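PDB 5C2I: Alr1585 protein, which is a haem-containing dye-decolorizing (DyP-type) peroxidase that probably uses hydrogen peroxide to oxidise dyes and other substrates. Local coordinates for residues E197-F201 with Q261-R267; G200-S206 with V289-G295. The protein carries 1 engineered substitution. The contacts are given in a common frame with arbitrary orientation. Residues are numbered along the deposited sequence.

Interaction 1 of 2, residues E197-F201 with Q261-R267. With HEM (protoporphyrin IX containing Fe), chain E.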
loop_
_atom_site.group_PDB
_atom_site.type_symbol
_atom_site.label_atom_id
_atom_site.label_comp_id
_atom_site.label_asym_id
_atom_site.label_seq_id
_atom_site.Cartn_x
_atom_site.Cartn_y
_atom_site.Cartn_z
ATOM N N GLU A 197 0.198 7.082 20.297
ATOM C CA GLU A 197 -0.313 6.169 21.323
ATOM C C GLU A 197 -1.817 6.003 21.017
ATOM O O GLU A 197 -2.373 6.689 20.162
ATOM C CB GLU A 197 -0.011 6.711 22.711
ATOM C CG GLU A 197 -0.454 8.137 22.965
ATOM C CD GLU A 197 -1.977 8.265 23.025
ATOM O OE1 GLU A 197 -2.629 7.417 23.655
ATOM O OE2 GLU A 197 -2.533 9.192 22.417
ATOM N N HIS A 198 -2.473 5.057 21.677
ATOM C CA HIS A 198 -3.830 4.643 21.315
ATOM C C HIS A 198 -4.903 5.725 21.319
ATOM O O HIS A 198 -5.874 5.582 20.626
ATOM C CB HIS A 198 -4.268 3.491 22.232
ATOM C CG HIS A 198 -3.846 2.148 21.731
ATOM N ND1 HIS A 198 -2.835 1.414 22.303
ATOM C CD2 HIS A 198 -4.320 1.403 20.709
ATOM C CE1 HIS A 198 -2.664 0.287 21.625
ATOM N NE2 HIS A 198 -3.579 0.246 20.673
ATOM N N PHE A 199 -4.753 6.768 22.136
ATOM C CA PHE A 199 -5.717 7.869 22.106
ATOM C C PHE A 199 -5.543 8.758 20.887
ATOM O O PHE A 199 -6.375 9.635 20.644
ATOM C CB PHE A 199 -5.669 8.713 23.403
ATOM C CG PHE A 199 -6.004 7.966 24.660
ATOM C CD1 PHE A 199 -6.981 6.986 24.701
ATOM C CD2 PHE A 199 -5.351 8.283 25.848
ATOM C CE1 PHE A 199 -7.321 6.348 25.894
ATOM C CE2 PHE A 199 -5.667 7.654 27.050
ATOM C CZ PHE A 199 -6.674 6.675 27.076
ATOM N N GLY A 200 -4.527 8.491 20.072
ATOM C CA GLY A 200 -4.371 9.143 18.768
ATOM C C GLY A 200 -3.372 10.286 18.759
ATOM O O GLY A 200 -3.209 10.931 17.741
ATOM N N PHE A 201 -2.674 10.514 19.861
ATOM C CA PHE A 201 -1.707 11.588 19.935
ATOM C C PHE A 201 -0.295 11.121 19.592
ATOM O O PHE A 201 0.169 10.079 20.049
ATOM C CB PHE A 201 -1.692 12.212 21.339
ATOM C CG PHE A 201 -2.995 12.886 21.712
ATOM C CD1 PHE A 201 -4.092 12.118 22.083
ATOM C CD2 PHE A 201 -3.127 14.252 21.648
ATOM C CE1 PHE A 201 -5.290 12.720 22.438
ATOM C CE2 PHE A 201 -4.345 14.873 21.963
ATOM C CZ PHE A 201 -5.433 14.114 22.344
ATOM N N GLN A 261 -5.516 1.375 28.157
ATOM C CA GLN A 261 -6.151 2.606 27.741
ATOM C C GLN A 261 -7.546 2.362 27.214
ATOM O O GLN A 261 -7.712 1.651 26.246
ATOM C CB GLN A 261 -5.312 3.297 26.648
ATOM C CG GLN A 261 -3.954 3.764 27.099
ATOM C CD GLN A 261 -3.118 4.279 25.947
ATOM O OE1 GLN A 261 -2.233 3.589 25.435
ATOM N NE2 GLN A 261 -3.407 5.507 25.517
ATOM N N ASN A 262 -8.537 2.971 27.862
ATOM C CA ASN A 262 -9.925 2.828 27.430
ATOM C C ASN A 262 -10.208 3.922 26.387
ATOM O O ASN A 262 -10.634 5.037 26.707
ATOM C CB ASN A 262 -10.877 2.875 28.598
ATOM C CG ASN A 262 -12.313 2.613 28.185
ATOM O OD1 ASN A 262 -12.665 2.728 27.017
ATOM N ND2 ASN A 262 -13.152 2.295 29.145
ATOM N N VAL A 263 -9.932 3.586 25.135
ATOM C CA VAL A 263 -9.997 4.545 24.038
ATOM C C VAL A 263 -11.422 5.005 23.806
ATOM O O VAL A 263 -11.681 6.197 23.615
ATOM C CB VAL A 263 -9.424 3.923 22.747
ATOM C CG1 VAL A 263 -9.540 4.891 21.576
ATOM C CG2 VAL A 263 -7.970 3.531 22.947
ATOM N N LYS A 264 -12.358 4.072 23.841
ATOM C CA LYS A 264 -13.766 4.405 23.597
ATOM C C LYS A 264 -14.264 5.447 24.610
ATOM O O LYS A 264 -14.873 6.471 24.230
ATOM C CB LYS A 264 -14.632 3.145 23.666
ATOM C CG LYS A 264 -16.103 3.370 23.330
ATOM C CD LYS A 264 -16.872 2.061 23.492
ATOM C CE LYS A 264 -18.359 2.295 23.602
ATOM N NZ LYS A 264 -18.858 2.751 22.287
ATOM N N ALA A 265 -13.999 5.197 25.881
ATOM C CA ALA A 265 -14.469 6.083 26.945
ATOM C C ALA A 265 -13.720 7.415 26.955
ATOM O O ALA A 265 -14.328 8.471 27.178
ATOM C CB ALA A 265 -14.351 5.394 28.298
ATOM N N PHE A 266 -12.427 7.371 26.670
ATOM C CA PHE A 266 -11.617 8.587 26.556
ATOM C C PHE A 266 -12.201 9.509 25.485
ATOM O O PHE A 266 -12.410 10.707 25.739
ATOM C CB PHE A 266 -10.155 8.254 26.291
ATOM C CG PHE A 266 -9.256 9.467 26.127
ATOM C CD1 PHE A 266 -9.184 10.136 24.929
ATOM C CD2 PHE A 266 -8.505 9.936 27.200
ATOM C CE1 PHE A 266 -8.355 11.243 24.786
ATOM C CE2 PHE A 266 -7.719 11.055 27.077
ATOM C CZ PHE A 266 -7.621 11.707 25.869
ATOM N N ARG A 267 -12.449 8.969 24.296
ATOM C CA ARG A 267 -12.988 9.766 23.195
ATOM C C ARG A 267 -14.355 10.383 23.579
ATOM O O ARG A 267 -14.633 11.556 23.238
ATOM C CB ARG A 267 -13.150 8.935 21.921
ATOM C CG ARG A 267 -11.845 8.457 21.318
ATOM C CD ARG A 267 -11.245 9.420 20.307
ATOM N NE ARG A 267 -9.849 9.015 19.998
ATOM C CZ ARG A 267 -9.498 8.000 19.199
ATOM N NH1 ARG A 267 -10.416 7.228 18.597
ATOM N NH2 ARG A 267 -8.189 7.724 19.007
HETATM C CHA HEM E . 4.584 13.245 26.970
HETATM C CHB HEM E . 0.855 10.255 26.332
HETATM C CHC HEM E . 1.974 8.009 30.470
HETATM C CHD HEM E . 5.530 11.175 31.190
HETATM C C1A HEM E . 3.455 12.639 26.443
HETATM C C2A HEM E . 2.786 13.047 25.251
HETATM C C3A HEM E . 1.743 12.207 25.077
HETATM C C4A HEM E . 1.783 11.273 26.137
HETATM C CMA HEM E . 0.745 12.193 23.951
HETATM C CAA HEM E . 3.157 14.210 24.322
HETATM C CBA HEM E . 4.156 13.932 23.195
HETATM C CGA HEM E . 5.462 13.494 23.799
HETATM O O1A HEM E . 6.322 14.326 24.212
HETATM O O2A HEM E . 5.683 12.285 23.891
HETATM C C1B HEM E . 0.885 9.359 27.400
HETATM C C2B HEM E . -0.031 8.260 27.555
HETATM C C3B HEM E . 0.297 7.616 28.665
HETATM C C4B HEM E . 1.406 8.377 29.246
HETATM C CMB HEM E . -1.115 7.915 26.597
HETATM C CAB HEM E . -0.245 6.381 29.285
HETATM C CBB HEM E . -0.891 5.419 28.601
HETATM C C1C HEM E . 3.029 8.712 31.076
HETATM C C2C HEM E . 3.529 8.494 32.343
HETATM C C3C HEM E . 4.524 9.415 32.551
HETATM C C4C HEM E . 4.630 10.171 31.378
HETATM C CMC HEM E . 3.134 7.423 33.318
HETATM C CAC HEM E . 5.342 9.654 33.739
HETATM C CBC HEM E . 5.033 9.453 34.996
HETATM C C1D HEM E . 5.594 11.904 30.004
HETATM C C2D HEM E . 6.624 12.916 29.800
HETATM C C3D HEM E . 6.343 13.526 28.657
HETATM C C4D HEM E . 5.147 12.823 28.144
HETATM C CMD HEM E . 7.793 13.259 30.710
HETATM C CAD HEM E . 7.150 14.615 28.010
HETATM C CBD HEM E . 6.784 16.020 28.501
HETATM C CGD HEM E . 7.665 17.027 27.837
HETATM O O1D HEM E . 7.098 17.937 27.238
HETATM O O2D HEM E . 8.941 16.969 27.883
HETATM N NA HEM E . 2.787 11.599 27.018
HETATM N NB HEM E . 1.643 9.418 28.448
HETATM N NC HEM E . 3.634 9.801 30.520
HETATM N ND HEM E . 4.681 11.928 29.030
HETATM FE FE HEM E . 3.191 10.732 28.767
HETATM O O HOH W 1 -0.717 3.330 23.199
HETATM O O HOH W 2 4.543 9.071 27.827
#
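Glu197 opens a type I turn that ends at Gly200, and its carboxylate organises the turn. Glu197 OE1 accepts from Phe199 N at 2.7 Å and from Gln261 NE2 at 2.8 Å, while Glu197 OE2 accepts from Phe201 N at 2.9 Å; glutamate, the longer acid, folds back over its own turn with chi1 and chi2 both p, so its two oxygens serve all three donors. Next, His198 N donates to water 1 (2.9 Å), which in turn donates to Gln261 OE1 (2.7 Å), so both ends of that amide are bound to the loop. The His198 ring runs on to Glu371, where NE2 is hydrogen-bonded to the carbonyl. Phe199 is the apolar wedge: its ring stacks face-to-face on Phe266 (centroids 3.9 Å apart, planes at 9°), its opposite face meets the Gln261 amide, and its edge reaches the backbone of Val263. Phe199 O accepts from Arg267 NH2 at 3.1 Å; Arg267 also forms a salt bridge with Glu377. Gly200, with phi of 100°, takes a conformation in which a CB would jam against the preceding carbonyl. Phe201 touches Phe266 (CE1 to CE1, 4.1 Å). The beginning of helix 263-277, N-capped by Asn262, therefore packs on a haem-lining loop whose Gly200 opens the natural GXXDG motif of DyP-type peroxidases, its Asp here replaced by the engineered His203.

Interaction 2 of 2, residues G200-S206 with V289-G295. Engineered in segment 200-206: His203 (natural residue Asp). With HEM (protoporphyrin IX containing Fe), chain E.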
loop_
_atom_site.group_PDB
_atom_site.type_symbol
_atom_site.label_atom_id
_atom_site.label_comp_id
_atom_site.label_asym_id
_atom_site.label_seq_id
_atom_site.Cartn_x
_atom_site.Cartn_y
_atom_site.Cartn_z
ATOM N N GLY A 200 -4.527 8.491 20.072
ATOM C CA GLY A 200 -4.371 9.143 18.768
ATOM C C GLY A 200 -3.372 10.286 18.759
ATOM O O GLY A 200 -3.209 10.931 17.741
ATOM N N PHE A 201 -2.674 10.514 19.861
ATOM C CA PHE A 201 -1.707 11.588 19.935
ATOM C C PHE A 201 -0.295 11.121 19.592
ATOM O O PHE A 201 0.169 10.079 20.049
ATOM C CB PHE A 201 -1.692 12.212 21.339
ATOM C CG PHE A 201 -2.995 12.886 21.712
ATOM C CD1 PHE A 201 -4.092 12.118 22.083
ATOM C CD2 PHE A 201 -3.127 14.252 21.648
ATOM C CE1 PHE A 201 -5.290 12.720 22.438
ATOM C CE2 PHE A 201 -4.345 14.873 21.963
ATOM C CZ PHE A 201 -5.433 14.114 22.344
ATOM N N VAL A 202 0.396 11.917 18.812
ATOM C CA VAL A 202 1.809 11.664 18.512
ATOM C C VAL A 202 2.572 11.550 19.821
ATOM O O VAL A 202 2.318 12.309 20.770
ATOM C CB VAL A 202 2.405 12.761 17.636
ATOM C CG1 VAL A 202 3.880 12.493 17.372
ATOM C CG2 VAL A 202 1.694 12.731 16.308
ATOM N N HIS A 203 3.489 10.602 19.873
ATOM C CA HIS A 203 4.074 10.176 21.143
ATOM C C HIS A 203 5.547 9.964 21.002
ATOM O O HIS A 203 5.999 9.381 19.997
ATOM C CB HIS A 203 3.377 8.897 21.602
ATOM C CG HIS A 203 3.550 8.611 23.058
ATOM N ND1 HIS A 203 3.875 7.371 23.526
ATOM C CD2 HIS A 203 3.460 9.400 24.145
ATOM C CE1 HIS A 203 3.944 7.397 24.850
ATOM N NE2 HIS A 203 3.715 8.621 25.244
ATOM N N GLY A 204 6.296 10.395 22.024
ATOM C CA GLY A 204 7.747 10.295 22.027
ATOM C C GLY A 204 8.427 11.554 21.551
ATOM O O GLY A 204 9.611 11.520 21.250
ATOM N N VAL A 205 7.704 12.676 21.504
ATOM C CA VAL A 205 8.236 13.898 20.924
ATOM C C VAL A 205 9.384 14.500 21.798
ATOM O O VAL A 205 10.477 14.797 21.287
ATOM C CB VAL A 205 7.140 14.965 20.743
ATOM C CG1 VAL A 205 7.729 16.232 20.194
ATOM C CG2 VAL A 205 6.013 14.450 19.867
ATOM N N SER A 206 9.112 14.709 23.085
ATOM C CA SER A 206 10.054 15.410 23.978
ATOM C C SER A 206 10.845 14.442 24.846
ATOM O O SER A 206 10.279 13.772 25.743
ATOM C CB SER A 206 9.303 16.391 24.867
ATOM O OG SER A 206 10.228 17.116 25.655
ATOM N N VAL A 289 -3.969 16.845 26.876
ATOM C CA VAL A 289 -2.630 16.322 26.679
ATOM C C VAL A 289 -1.546 17.386 26.759
ATOM O O VAL A 289 -0.457 17.098 27.277
ATOM C CB VAL A 289 -2.540 15.593 25.334
ATOM C CG1 VAL A 289 -1.112 15.225 24.991
ATOM C CG2 VAL A 289 -3.422 14.340 25.367
ATOM N N GLY A 290 -1.845 18.579 26.254
ATOM C CA GLY A 290 -0.875 19.670 26.143
ATOM C C GLY A 290 -0.441 19.854 24.690
ATOM O O GLY A 290 0.201 20.838 24.348
ATOM N N ARG A 291 -0.827 18.899 23.844
ATOM C CA ARG A 291 -0.594 18.971 22.404
ATOM C C ARG A 291 -1.832 18.461 21.674
ATOM O O ARG A 291 -2.556 17.607 22.161
ATOM C CB ARG A 291 0.600 18.094 21.958
ATOM C CG ARG A 291 1.960 18.518 22.457
ATOM C CD ARG A 291 2.956 17.433 22.086
ATOM N NE ARG A 291 4.272 17.702 22.598
ATOM C CZ ARG A 291 5.250 18.338 21.952
ATOM N NH1 ARG A 291 5.078 18.868 20.735
ATOM N NH2 ARG A 291 6.414 18.482 22.554
ATOM N N PHE A 292 -2.048 18.993 20.479
ATOM C CA PHE A 292 -2.984 18.388 19.537
ATOM C C PHE A 292 -2.510 17.019 19.144
ATOM O O PHE A 292 -1.357 16.660 19.394
ATOM C CB PHE A 292 -3.133 19.272 18.308
ATOM C CG PHE A 292 -3.931 20.514 18.578
ATOM C CD1 PHE A 292 -3.317 21.667 19.063
ATOM C CD2 PHE A 292 -5.304 20.533 18.386
ATOM C CE1 PHE A 292 -4.055 22.817 19.346
ATOM C CE2 PHE A 292 -6.035 21.672 18.666
ATOM C CZ PHE A 292 -5.406 22.814 19.145
ATOM N N ALA A 293 -3.413 16.252 18.539
ATOM C CA ALA A 293 -3.113 14.906 18.068
ATOM C C ALA A 293 -1.839 14.876 17.223
ATOM O O ALA A 293 -1.042 13.960 17.364
ATOM C CB ALA A 293 -4.299 14.313 17.315
ATOM N N ASP A 294 -1.641 15.892 16.374
ATOM C CA ASP A 294 -0.472 15.901 15.479
ATOM C C ASP A 294 0.827 16.294 16.166
ATOM O O ASP A 294 1.886 16.232 15.551
ATOM C CB ASP A 294 -0.701 16.784 14.222
ATOM C CG ASP A 294 -0.898 18.262 14.565
ATOM O OD1 ASP A 294 -0.040 18.814 15.242
ATOM O OD2 ASP A 294 -1.845 18.881 14.090
ATOM N N GLY A 295 0.740 16.723 17.426
ATOM C CA GLY A 295 1.894 17.201 18.152
ATOM C C GLY A 295 2.003 18.697 18.398
ATOM O O GLY A 295 2.865 19.131 19.178
HETATM C CHA HEM E . 4.584 13.245 26.970
HETATM C CHB HEM E . 0.855 10.255 26.332
HETATM C CHC HEM E . 1.974 8.009 30.470
HETATM C CHD HEM E . 5.530 11.175 31.190
HETATM C C1A HEM E . 3.455 12.639 26.443
HETATM C C2A HEM E . 2.786 13.047 25.251
HETATM C C3A HEM E . 1.743 12.207 25.077
HETATM C C4A HEM E . 1.783 11.273 26.137
HETATM C CMA HEM E . 0.745 12.193 23.951
HETATM C CAA HEM E . 3.157 14.210 24.322
HETATM C CBA HEM E . 4.156 13.932 23.195
HETATM C CGA HEM E . 5.462 13.494 23.799
HETATM O O1A HEM E . 6.322 14.326 24.212
HETATM O O2A HEM E . 5.683 12.285 23.891
HETATM C C1B HEM E . 0.885 9.359 27.400
HETATM C C2B HEM E . -0.031 8.260 27.555
HETATM C C3B HEM E . 0.297 7.616 28.665
HETATM C C4B HEM E . 1.406 8.377 29.246
HETATM C CMB HEM E . -1.115 7.915 26.597
HETATM C CAB HEM E . -0.245 6.381 29.285
HETATM C CBB HEM E . -0.891 5.419 28.601
HETATM C C1C HEM E . 3.029 8.712 31.076
HETATM C C2C HEM E . 3.529 8.494 32.343
HETATM C C3C HEM E . 4.524 9.415 32.551
HETATM C C4C HEM E . 4.630 10.171 31.378
HETATM C CMC HEM E . 3.134 7.423 33.318
HETATM C CAC HEM E . 5.342 9.654 33.739
HETATM C CBC HEM E . 5.033 9.453 34.996
HETATM C C1D HEM E . 5.594 11.904 30.004
HETATM C C2D HEM E . 6.624 12.916 29.800
HETATM C C3D HEM E . 6.343 13.526 28.657
HETATM C C4D HEM E . 5.147 12.823 28.144
HETATM C CMD HEM E . 7.793 13.259 30.710
HETATM C CAD HEM E . 7.150 14.615 28.010
HETATM C CBD HEM E . 6.784 16.020 28.501
HETATM C CGD HEM E . 7.665 17.027 27.837
HETATM O O1D HEM E . 7.098 17.937 27.238
HETATM O O2D HEM E . 8.941 16.969 27.883
HETATM N NA HEM E . 2.787 11.599 27.018
HETATM N NB HEM E . 1.643 9.418 28.448
HETATM N NC HEM E . 3.634 9.801 30.520
HETATM N ND HEM E . 4.681 11.928 29.030
HETATM FE FE HEM E . 3.191 10.732 28.767
HETATM O O HOH W 3 1.052 14.830 20.907
HETATM O O HOH W 2 4.543 9.071 27.827
#
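Val289, at the end of helix 281-289, sets CG2 over one face of the Phe201 ring, 3.5 Å from its centroid, a CH-pi contact suited to a compact branched side chain; its CG1 lies 3.7 Å from haem CMA. Gly290 then turns the chain out of the helix with positive phi. Arg291 extends along the loop: NH1 donates to Gly295 O at 2.7 Å and also to Thr311 O, while Val205 CG1 rests over the guanidinium face, 3.5 Å from NH2. Arg291 O meets the Phe201 ring edge (CE2, 3.3 Å) without a hydrogen-bond partner. From Phe292 to Gly295 runs a type I turn. The CA-to-CB bond of Phe292 points away from 200-206 and its ring packs on helix 281-289, while Phe292 O receives a weak bond from water 3, which donates more closely to Val202 O (2.8 Å). Ala293, small enough for CB to lie 3.6 Å from Gly200 O, supplies the central link: its O accepts from Val202 N at 2.9 Å. Asp294 O borders Val202 CG2 at 3.6 Å, and Asp294 OD1 is hydrogen-bonded to Thr296 OG1. At Gly295, with phi of 107°, a CB would jam against the preceding carbonyl. Thus one backbone bond and apolar packing join the loop to 289-295, whereas its polar donors serve the haem propionates: Gly204 N to O2A (2.7 Å), Ser206 N to O1A (3.0 Å) and Ser206 OG to O2D (2.6 Å). Between these two parts stands the engineered His203 (naturally Asp), whose NE2 lies 2.7 Å from the iron-bound water 2.

How the interactions relate
Both interactions are buried and hold the same haem-lining loop, sharing Gly200 and Phe201, with centres about 12 Å apart. Interaction 1 joins the loop's start to the beginning of helix 263-277, lies farther from the chain's centre, and relies on side chains: an acid-amide bond, an arginine and stacked rings. Interaction 2 joins the following part of the loop, 200-206, to the turn after helix 281-289; it uses a backbone bond, a CH-pi contact and other apolar packing, and includes the exposed Ala293. Phe201 bridges the two, touching Phe266 in one and Val289 in the other. Interaction 1 meets the haem through pyrrole methyls, whereas interaction 2 also reaches its propionates.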